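Local coordinates for mandelate racemase/muconate lactonizing enzyme (Roseovarius nubinhibens ISM, PDB 3FVD), which probably catalyses a magnesium-dependent reaction that begins with removal of the proton alpha to a substrate carboxylate, as enolase-superfamily enzymes do, at the interface of chains A and B. Residues are numbered along the deposited sequence; one frame, centred on the assembly and turned at random. Chains: chain A/B, Mandelate racemase/muconate lactonizing enzyme.

The interface of chains A and B. Residues chain A 82, 84-85, 115, 118; chain B 119, 121, 125.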
ATOM      1  N   ASP A  82      -3.043 -14.962 -43.705  1.00 17.59           N
ATOM      2  CA  ASP A  82      -2.127 -16.089 -43.597  1.00 16.72           C
ATOM      3  C   ASP A  82      -2.331 -16.728 -42.171  1.00 17.70           C
ATOM      4  O   ASP A  82      -1.983 -16.129 -41.143  1.00 15.94           O
ATOM      5  CB  ASP A  82      -0.723 -15.567 -43.817  1.00 16.36           C
ATOM      6  CG  ASP A  82       0.317 -16.674 -43.945  1.00 14.93           C
ATOM      7  OD1 ASP A  82       0.037 -17.814 -43.526  1.00 16.82           O
ATOM      8  OD2 ASP A  82       1.442 -16.385 -44.512  1.00 18.56           O
ATOM      9  N   ARG A  84      -0.845 -19.106 -40.745  1.00 21.29           N
ATOM     10  CA  ARG A  84       0.395 -19.457 -40.074  1.00 19.75           C
ATOM     11  C   ARG A  84       0.869 -18.373 -39.082  1.00 21.00           C
ATOM     12  O   ARG A  84       1.643 -18.673 -38.173  1.00 23.66           O
ATOM     13  CB  ARG A  84       1.481 -19.686 -41.112  1.00 17.62           C
ATOM     14  CG  ARG A  84       1.207 -20.898 -41.959  1.00 19.01           C
ATOM     15  CD  ARG A  84       2.209 -20.979 -43.128  1.00 18.10           C
ATOM     16  NE  ARG A  84       2.123 -19.813 -44.023  1.00 17.74           N
ATOM     17  CZ  ARG A  84       2.927 -19.593 -45.078  1.00 19.85           C
ATOM     18  NH1 ARG A  84       3.871 -20.459 -45.450  1.00 16.19           N
ATOM     19  NH2 ARG A  84       2.799 -18.484 -45.771  1.00 18.03           N
ATOM     20  N   SER A  85       0.451 -17.121 -39.285  1.00 19.29           N
ATOM     21  CA  SER A  85       0.871 -16.001 -38.450  1.00 18.69           C
ATOM     22  C   SER A  85      -0.122 -15.841 -37.272  1.00 17.74           C
ATOM     23  O   SER A  85      -1.002 -14.999 -37.304  1.00 17.99           O
ATOM     24  CB  SER A  85       0.879 -14.724 -39.311  1.00 18.10           C
ATOM     25  OG  SER A  85       1.989 -14.700 -40.171  1.00 19.57           O
ATOM     26  N   LEU A 115      -1.377 -24.487 -38.889  1.00 13.99           N
ATOM     27  CA  LEU A 115       0.070 -24.260 -38.649  1.00 13.45           C
ATOM     28  C   LEU A 115       0.783 -25.579 -38.351  1.00 12.50           C
ATOM     29  O   LEU A 115       1.872 -25.807 -38.812  1.00 11.18           O
ATOM     30  CB  LEU A 115       0.310 -23.287 -37.495  1.00 13.78           C
ATOM     31  CG  LEU A 115       1.776 -23.171 -37.032  1.00 18.69           C
ATOM     32  CD1 LEU A 115       2.592 -22.582 -38.143  1.00 14.48           C
ATOM     33  CD2 LEU A 115       1.885 -22.261 -35.842  1.00 14.66           C
ATOM     34  N   VAL A 118       1.288 -27.628 -41.554  1.00 21.30           N
ATOM     35  CA  VAL A 118       2.293 -27.008 -42.419  1.00 21.85           C
ATOM     36  C   VAL A 118       3.677 -27.303 -41.820  1.00 21.00           C
ATOM     37  O   VAL A 118       4.631 -27.597 -42.539  1.00 21.99           O
ATOM     38  CB  VAL A 118       1.953 -25.466 -42.557  1.00 22.90           C
ATOM     39  CG1 VAL A 118       3.144 -24.624 -42.922  1.00 26.16           C
ATOM     40  CG2 VAL A 118       0.792 -25.265 -43.541  1.00 23.90           C
TER
ATOM     41  N   ALA B 119      10.049 -26.453 -40.009  1.00 18.45           N
ATOM     42  CA  ALA B 119       8.687 -25.978 -40.262  1.00 19.04           C
ATOM     43  C   ALA B 119       8.488 -25.375 -41.660  1.00 20.10           C
ATOM     44  O   ALA B 119       7.358 -25.271 -42.134  1.00 21.64           O
ATOM     45  CB  ALA B 119       8.187 -25.030 -39.127  1.00 18.19           C
ATOM     46  N   LEU B 121       9.469 -22.233 -42.291  1.00 17.10           N
ATOM     47  CA  LEU B 121       8.996 -20.859 -42.018  1.00 17.23           C
ATOM     48  C   LEU B 121      10.074 -20.024 -41.379  1.00 16.99           C
ATOM     49  O   LEU B 121      10.809 -20.536 -40.536  1.00 17.76           O
ATOM     50  CB  LEU B 121       7.802 -20.850 -41.054  1.00 18.02           C
ATOM     51  CG  LEU B 121       6.586 -21.716 -41.396  1.00 21.08           C
ATOM     52  CD1 LEU B 121       5.494 -21.573 -40.332  1.00 17.89           C
ATOM     53  CD2 LEU B 121       6.030 -21.335 -42.735  1.00 18.01           C
ATOM     54  N   GLN B 125       7.689 -15.248 -38.728  1.00 12.19           N
ATOM     55  CA  GLN B 125       6.360 -15.820 -38.851  1.00 13.11           C
ATOM     56  C   GLN B 125       6.033 -16.808 -37.721  1.00 14.33           C
ATOM     57  O   GLN B 125       4.905 -16.801 -37.231  1.00 15.14           O
ATOM     58  CB  GLN B 125       6.156 -16.492 -40.209  1.00 13.01           C
ATOM     59  CG  GLN B 125       4.718 -16.927 -40.410  1.00 14.35           C
ATOM     60  CD  GLN B 125       4.379 -17.145 -41.887  1.00 13.99           C
ATOM     61  OE1 GLN B 125       3.410 -16.594 -42.409  1.00 15.13           O
ATOM     62  NE2 GLN B 125       5.166 -17.968 -42.545  1.00 14.55           N
TER
HETATM   63  O   HOH W   1       2.674 -18.277 -35.659  1.00 33.18           O
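One face of the A:Arg84 guanidinium carries the amide of B:Gln125, whose NE2 stands 3.7 Å above the plane, near the middle of the group; the two planes are inclined at 54°. The edge belongs to A:Asp82, whose short carboxylate offers two oxygens to a side-on grip: NE of A:Arg84 gives an almost straight bond (178° at H) to OD1 at 2.9 Å, and NH2 forms a salt bridge with OD2 at 2.8 Å. Both oxygens use their syn lone pairs, and OD1 also accepts from the backbone N of A:Arg84, above the carboxylate plane. Arginine suits this place because its bent chain (chi3 -61°) brings a flat, charged group back against the aspartate while its flank faces the partner.

B:Gln125, long enough to cross and flat-ended, reaches over with CG anti to its backbone N and the chain extended beyond. As modelled, its OE1 lies 2.9 Å from OD2 of A:Asp82, a clash of two acceptors; a flipped amide would probably suit better. Small A:Ser85 makes a weak bond from OG to OE1 at 3.3 Å; after a flip its hydroxyl could accept instead. A water joins the carbonyl oxygens of A:Arg84 and B:Gln125.

B:Leu121 supplies branched bulk: CD2 packs 3.9 Å from CD of A:Arg84, and CD1 meets CD1 of A:Leu115. An alanine at A:Arg84 would probably cost A:Asp82 both side-chain bonds, leaving that from the backbone N, and remove the guanidinium under B:Gln125 and the CD and NH1 beside B:Leu121, sparing the CB contact.

The patch, part of a two-fold symmetric interface, is built from N-terminal-domain segments: the loop before helix 86-96 and the end of helix 101-119 of chain A meet chain B from that helix's end to helix 123-126, an association the octameric deposited assembly suggests but does not prove.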